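Local coordinates for protein lectin (Lotus tetragonolobus, PDB 2EIG) that binds L-fucosyl-containing sugars as a seed legume lectin, each subunit carrying a calcium and a manganese ion, at the interface of chains A and B and the interface of chains A and C. Numbering follows the deposited sequence. Chains: chain A/B/C, lectin.

Contact 1: the interface of chains A and B. Residues chain A 101, 105-107, 126, 143-144; chain B 110-111.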
# COMPACT_ATOMS: atom_id res chain seq x y z
N TYR A 101 21.89 1.62 17.43
CA TYR A 101 20.64 2.38 17.67
C TYR A 101 20.58 3.69 16.88
O TYR A 101 19.57 4.38 16.91
CB TYR A 101 20.42 2.62 19.14
CG TYR A 101 20.23 1.33 19.88
CD1 TYR A 101 19.04 0.58 19.71
CD2 TYR A 101 21.26 0.80 20.69
CE1 TYR A 101 18.86 -0.66 20.32
CE2 TYR A 101 21.09 -0.45 21.33
CZ TYR A 101 19.88 -1.16 21.15
OH TYR A 101 19.64 -2.40 21.76
N THR A 105 17.12 5.78 18.35
CA THR A 105 16.38 4.92 19.28
C THR A 105 17.07 4.96 20.62
O THR A 105 18.24 4.63 20.71
CB THR A 105 16.33 3.47 18.73
OG1 THR A 105 15.44 3.43 17.60
CG2 THR A 105 15.85 2.46 19.81
N ASP A 106 16.34 5.35 21.66
CA ASP A 106 16.70 5.08 23.02
C ASP A 106 16.42 3.59 23.29
O ASP A 106 15.25 3.16 23.33
CB ASP A 106 15.83 5.94 23.94
CG ASP A 106 16.10 5.72 25.43
OD1 ASP A 106 15.66 6.58 26.20
OD2 ASP A 106 16.73 4.73 25.84
N SER A 107 17.49 2.83 23.49
CA SER A 107 17.42 1.38 23.61
C SER A 107 16.70 0.92 24.88
O SER A 107 16.27 -0.23 24.93
CB SER A 107 18.82 0.74 23.55
OG SER A 107 19.54 0.98 24.73
N TRP A 126 19.15 -7.47 15.60
CA TRP A 126 17.78 -7.20 15.22
C TRP A 126 17.67 -6.88 13.74
O TRP A 126 16.58 -6.65 13.20
CB TRP A 126 17.29 -5.99 16.03
CG TRP A 126 18.25 -4.77 15.89
CD1 TRP A 126 18.37 -3.95 14.82
CD2 TRP A 126 19.22 -4.31 16.86
NE1 TRP A 126 19.33 -2.98 15.06
CE2 TRP A 126 19.85 -3.17 16.31
CE3 TRP A 126 19.60 -4.74 18.14
CZ2 TRP A 126 20.83 -2.46 17.00
CZ3 TRP A 126 20.58 -4.05 18.81
CH2 TRP A 126 21.20 -2.91 18.23
N ILE A 143 14.07 0.17 15.90
CA ILE A 143 15.35 -0.07 15.21
C ILE A 143 15.24 -1.30 14.30
O ILE A 143 16.05 -1.49 13.40
CB ILE A 143 16.55 -0.24 16.22
CG1 ILE A 143 17.89 0.20 15.61
CG2 ILE A 143 16.62 -1.71 16.81
CD1 ILE A 143 17.91 1.63 14.91
N MET A 144 14.22 -2.13 14.53
CA MET A 144 13.98 -3.21 13.59
C MET A 144 13.14 -2.73 12.45
O MET A 144 11.97 -2.37 12.63
CB MET A 144 13.30 -4.42 14.24
CG MET A 144 14.18 -5.11 15.16
SD MET A 144 13.28 -5.39 16.68
CE MET A 144 13.34 -3.74 17.38
N SER B 110 13.34 -0.79 23.79
CA SER B 110 13.95 -1.55 22.77
C SER B 110 12.98 -2.02 21.84
O SER B 110 12.41 -1.28 21.04
CB SER B 110 15.06 -0.86 22.11
OG SER B 110 14.47 0.37 21.68
N GLN B 111 12.77 -3.32 21.81
CA GLN B 111 13.55 -4.34 21.19
C GLN B 111 12.34 -5.29 20.94
O GLN B 111 12.45 -6.33 20.27
CB GLN B 111 14.68 -4.90 22.00
CG GLN B 111 16.02 -4.99 21.22
CD GLN B 111 16.05 -4.17 19.90
OE1 GLN B 111 16.06 -2.94 19.90
NE2 GLN B 111 16.06 -4.89 18.78
O HOH W 1 13.88 -0.12 18.87
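B:Gln111 reaches into a cluster of A:Tyr101, A:Trp126, A:Ile143 and A:Met144, and its amide is met here mostly by carbon and sulfur atoms. The protein is a legume lectin. A:Trp126 belongs to its metal-binding loop, next to the ligand A:Asp127, in a region that in this family usually borders the sugar pocket. Beyond CB and CG the chain of B:Gln111 bends sharply: chi2 of 15° nearly eclipses CD with CA, an unusual value best called doubtful, and this turn delivers the amide to chain A. Its carbon CD packs on the A:Met144 methyl CE at 3.7 Å. At the tip the amide divides. OE1 heads for the A:Tyr101 ring and meets it at the edge, in the ring plane, 3.6 Å from CE1. The same oxygen lies 3.4 Å from CG2 of A:Ile143. NE2 turns the other way, between the A:Trp126 side chain, 3.2 Å from CB, and the A:Met144 thioether, 3.5 Å from SD. The amide plane stands 67° from the tyrosine ring but 46° from the indole. Within chain A, A:Ile143 CG2 lies over one indole face, and A:Trp126 CH2 backs a face of the tyrosine. Beside the amide, B:Ser110 is joined through water 1, which lies 3.0 Å from the backbone N of A:Ile143 and 2.9 Å from the B:Ser110 carbonyl O. B:Ser110 OG also gives a weak hydrogen bond to the carbonyl O of A:Asp106.

Contact 2: the interface of chains A and C. Residues chain A 181-183; chain C 62-63, 224-226.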
# COMPACT_ATOMS: atom_id res chain seq x y z
N GLY A 181 25.20 2.06 -11.39
CA GLY A 181 24.05 2.19 -12.29
C GLY A 181 22.86 1.29 -11.94
O GLY A 181 21.91 1.20 -12.71
N GLN A 182 22.95 0.60 -10.81
CA GLN A 182 21.86 -0.19 -10.26
C GLN A 182 21.04 0.70 -9.29
O GLN A 182 21.52 1.75 -8.88
CB GLN A 182 22.39 -1.45 -9.53
CG GLN A 182 23.11 -2.49 -10.41
CD GLN A 182 23.08 -3.90 -9.79
OE1 GLN A 182 22.31 -4.18 -8.86
NE2 GLN A 182 23.90 -4.79 -10.33
N ILE A 183 19.81 0.30 -8.97
CA ILE A 183 19.05 0.98 -7.90
C ILE A 183 18.51 -0.07 -6.95
O ILE A 183 18.27 -1.20 -7.35
CB ILE A 183 17.72 1.67 -8.34
CG1 ILE A 183 17.37 1.41 -9.78
CG2 ILE A 183 17.50 2.97 -7.74
CD1 ILE A 183 16.48 0.24 -9.75
N PHE C 62 12.58 0.68 -10.44
CA PHE C 62 13.25 1.73 -11.17
C PHE C 62 12.95 3.11 -10.55
O PHE C 62 12.02 3.28 -9.75
CB PHE C 62 12.91 1.68 -12.67
CG PHE C 62 11.49 2.04 -13.00
CD1 PHE C 62 11.08 3.36 -13.03
CD2 PHE C 62 10.55 1.03 -13.24
CE1 PHE C 62 9.76 3.69 -13.31
CE2 PHE C 62 9.21 1.36 -13.52
CZ PHE C 62 8.83 2.66 -13.56
N ILE C 63 13.75 4.08 -10.91
CA ILE C 63 13.43 5.46 -10.65
C ILE C 63 13.73 6.17 -11.92
O ILE C 63 14.69 5.86 -12.64
CB ILE C 63 14.23 6.08 -9.44
CG1 ILE C 63 14.05 7.63 -9.39
CG2 ILE C 63 15.68 5.71 -9.54
CD1 ILE C 63 14.53 8.31 -8.07
N THR C 224 16.91 4.73 -13.98
CA THR C 224 17.69 3.61 -13.47
C THR C 224 16.75 2.50 -13.14
O THR C 224 15.83 2.69 -12.34
CB THR C 224 18.50 4.01 -12.21
OG1 THR C 224 19.31 5.12 -12.57
CG2 THR C 224 19.45 2.86 -11.71
N SER C 225 16.95 1.34 -13.78
CA SER C 225 16.21 0.14 -13.41
C SER C 225 17.14 -0.98 -13.02
O SER C 225 18.31 -1.05 -13.47
CB SER C 225 15.24 -0.32 -14.51
OG SER C 225 15.92 -0.69 -15.68
N THR C 226 16.64 -1.85 -12.16
CA THR C 226 17.36 -3.07 -11.74
C THR C 226 16.37 -4.20 -11.62
O THR C 226 15.39 -4.12 -10.87
CB THR C 226 18.15 -2.90 -10.40
OG1 THR C 226 19.08 -1.83 -10.56
CG2 THR C 226 18.93 -4.17 -10.08
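A:Ile183 docks on C:Thr226, joining two subunits of the legume lectin beta-sandwich at strand ends, through a polar bond from the backbone and apolar contacts around it. The backbone N of A:Ile183 donates a nearly straight hydrogen bond (164° at H) to OG1 of C:Thr226 at 2.8 Å. That hydroxyl may in turn give a weak bond to the carbonyl O of A:Ile183, at 3.4 Å. The threonine turns to suit both tasks: with chi1 at -58°, OG1 sits beside its own backbone N, while CG2 lies opposite that N and points towards A:Gln182, whose amide oxygen OE1 is 3.6 Å away. The A:Gln182 side chain is extended beyond CG and crosses the threonine at about a right angle. The A:Ile183 and C:Thr226 side chains slide past each other in opposite directions. The terminal methyl CD1 of the isoleucine therefore runs along chain C, 3.6 Å from CB of C:Thr226 and 3.7 Å from CA of C:Ser225. Its other branch, CG2, faces CG2 of C:Ile63 at 3.7 Å. The chi1 of A:Ile183 is near 6°, an eclipsed value, so details of this side chain are best read with caution. Further out, A:Gly181 has a positive phi in the turn that leads into strand 183-189. C:Thr224 to C:Thr226 end strand 214-226, and C:Phe62 and C:Ile63 begin strand 61-72; backbone of C:Phe62 and C:Ser225 and the C:Ile63 side chain lie along the isoleucine.

Contact 3: the interface of chains A and C. Residues chain A 164-166, 169; chain C 173, 185-187.
The carboxylate of A:Asp166 is the flat group on which this contact turns, its two oxygens taken by C:Thr185 and C:Ser187. C:Thr185 OG1 donates to OD1 over a short 2.5 Å, coming from the anti side and 26° out of the carboxylate plane. C:Ser187 OG donates to OD2 at 2.8 Å, also on the anti side but tilted 34°. A third hydroxyl, from chain A itself, reaches OD2 on the face opposite the serine: A:Thr169 OG1, at 2.9 Å, stands above the plane. OD2 is thus gripped from both faces and OD1 tethered separately, which should fix the rotation of the carboxylate, and the hydroxyls probably help to settle its negative charge. The side chain reaches across because CG of A:Asp166 is anti to its backbone N, chi1 172°. Next to the acid, methyls fill in. A:Ile164 CG2 lies 3.7 Å from CG2 of C:Thr173 and 3.9 Å from CG2 of C:Thr185, the side chains passing in opposite directions. In the second shell, C:Thr173 OG1 makes a weak hydrogen bond to C:Ser187 OG, which may help to position the serine. In the fold, A:Ile164 and A:Asp166 close strand 159-166, and A:Thr169 lies in the loop after it. Their partners sit on strands 171-177 and 183-189 of chain C, so a strand end of one subunit rests on the sheet surface of another.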
# COMPACT_ATOMS: atom_id res chain seq x y z
N ILE A 164 10.25 9.45 -1.29
CA ILE A 164 9.03 10.19 -1.61
C ILE A 164 8.06 9.72 -0.56
O ILE A 164 7.98 8.53 -0.32
CB ILE A 164 8.46 9.87 -3.02
CG1 ILE A 164 9.37 10.41 -4.13
CG2 ILE A 164 7.04 10.50 -3.20
CD1 ILE A 164 8.95 9.97 -5.56
N TYR A 165 7.41 10.66 0.11
CA TYR A 165 6.22 10.34 0.89
C TYR A 165 5.00 10.85 0.18
O TYR A 165 4.81 12.05 0.04
CB TYR A 165 6.30 10.93 2.30
CG TYR A 165 5.15 10.43 3.17
CD1 TYR A 165 5.13 9.13 3.66
CD2 TYR A 165 4.06 11.25 3.42
CE1 TYR A 165 4.05 8.67 4.39
CE2 TYR A 165 3.00 10.82 4.17
CZ TYR A 165 2.99 9.55 4.65
OH TYR A 165 1.91 9.18 5.39
N ASP A 166 4.12 9.95 -0.21
CA ASP A 166 2.87 10.36 -0.80
C ASP A 166 1.74 10.35 0.25
O ASP A 166 1.30 9.30 0.63
CB ASP A 166 2.52 9.45 -1.98
CG ASP A 166 1.12 9.72 -2.52
OD1 ASP A 166 0.71 10.87 -2.46
OD2 ASP A 166 0.44 8.79 -2.95
N THR A 169 -1.69 8.14 -0.44
CA THR A 169 -1.79 6.69 -0.18
C THR A 169 -1.03 6.31 1.09
O THR A 169 -1.05 5.15 1.52
CB THR A 169 -1.17 5.86 -1.33
OG1 THR A 169 0.17 6.31 -1.54
CG2 THR A 169 -1.96 6.05 -2.61
N THR C 173 5.17 5.34 -7.42
CA THR C 173 4.91 6.58 -6.73
C THR C 173 5.49 7.72 -7.50
O THR C 173 6.60 7.62 -8.00
CB THR C 173 5.53 6.61 -5.31
OG1 THR C 173 5.17 5.43 -4.61
CG2 THR C 173 5.01 7.77 -4.53
N THR C 185 2.06 14.62 -5.17
CA THR C 185 2.38 13.21 -5.20
C THR C 185 1.13 12.42 -5.51
O THR C 185 0.01 12.83 -5.21
CB THR C 185 2.92 12.68 -3.87
OG1 THR C 185 2.01 12.99 -2.78
CG2 THR C 185 4.26 13.20 -3.60
N ILE C 186 1.35 11.29 -6.15
CA ILE C 186 0.29 10.33 -6.32
C ILE C 186 0.96 8.98 -6.50
O ILE C 186 2.08 8.90 -6.97
CB ILE C 186 -0.57 10.74 -7.50
CG1 ILE C 186 -1.74 9.82 -7.66
CG2 ILE C 186 0.26 10.95 -8.78
CD1 ILE C 186 -2.17 9.74 -9.17
N SER C 187 0.31 7.92 -6.03
CA SER C 187 0.91 6.60 -6.06
C SER C 187 -0.16 5.61 -6.43
O SER C 187 -1.37 5.89 -6.33
CB SER C 187 1.48 6.19 -4.71
OG SER C 187 2.39 7.15 -4.23

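Contacts 2 and 3 belong to the same A-C interface, their C-alpha centres about 19 Å apart, and both use strand 183-189: its first residue from chain A in contact 2, its middle from chain C in contact 3. Because that interface is two-fold symmetric, each subunit offers the strand in both roles. Contact 1 lies about 31 Å from contact 2 and about 28 Å from contact 3, on loops and the end of 3-10 helix 99-101, with A:Trp126 next to a metal ligand. Chain A thus meets two neighbours through separate surfaces, consistent with a subunit joining two neighbours in the deposited four-chain assembly.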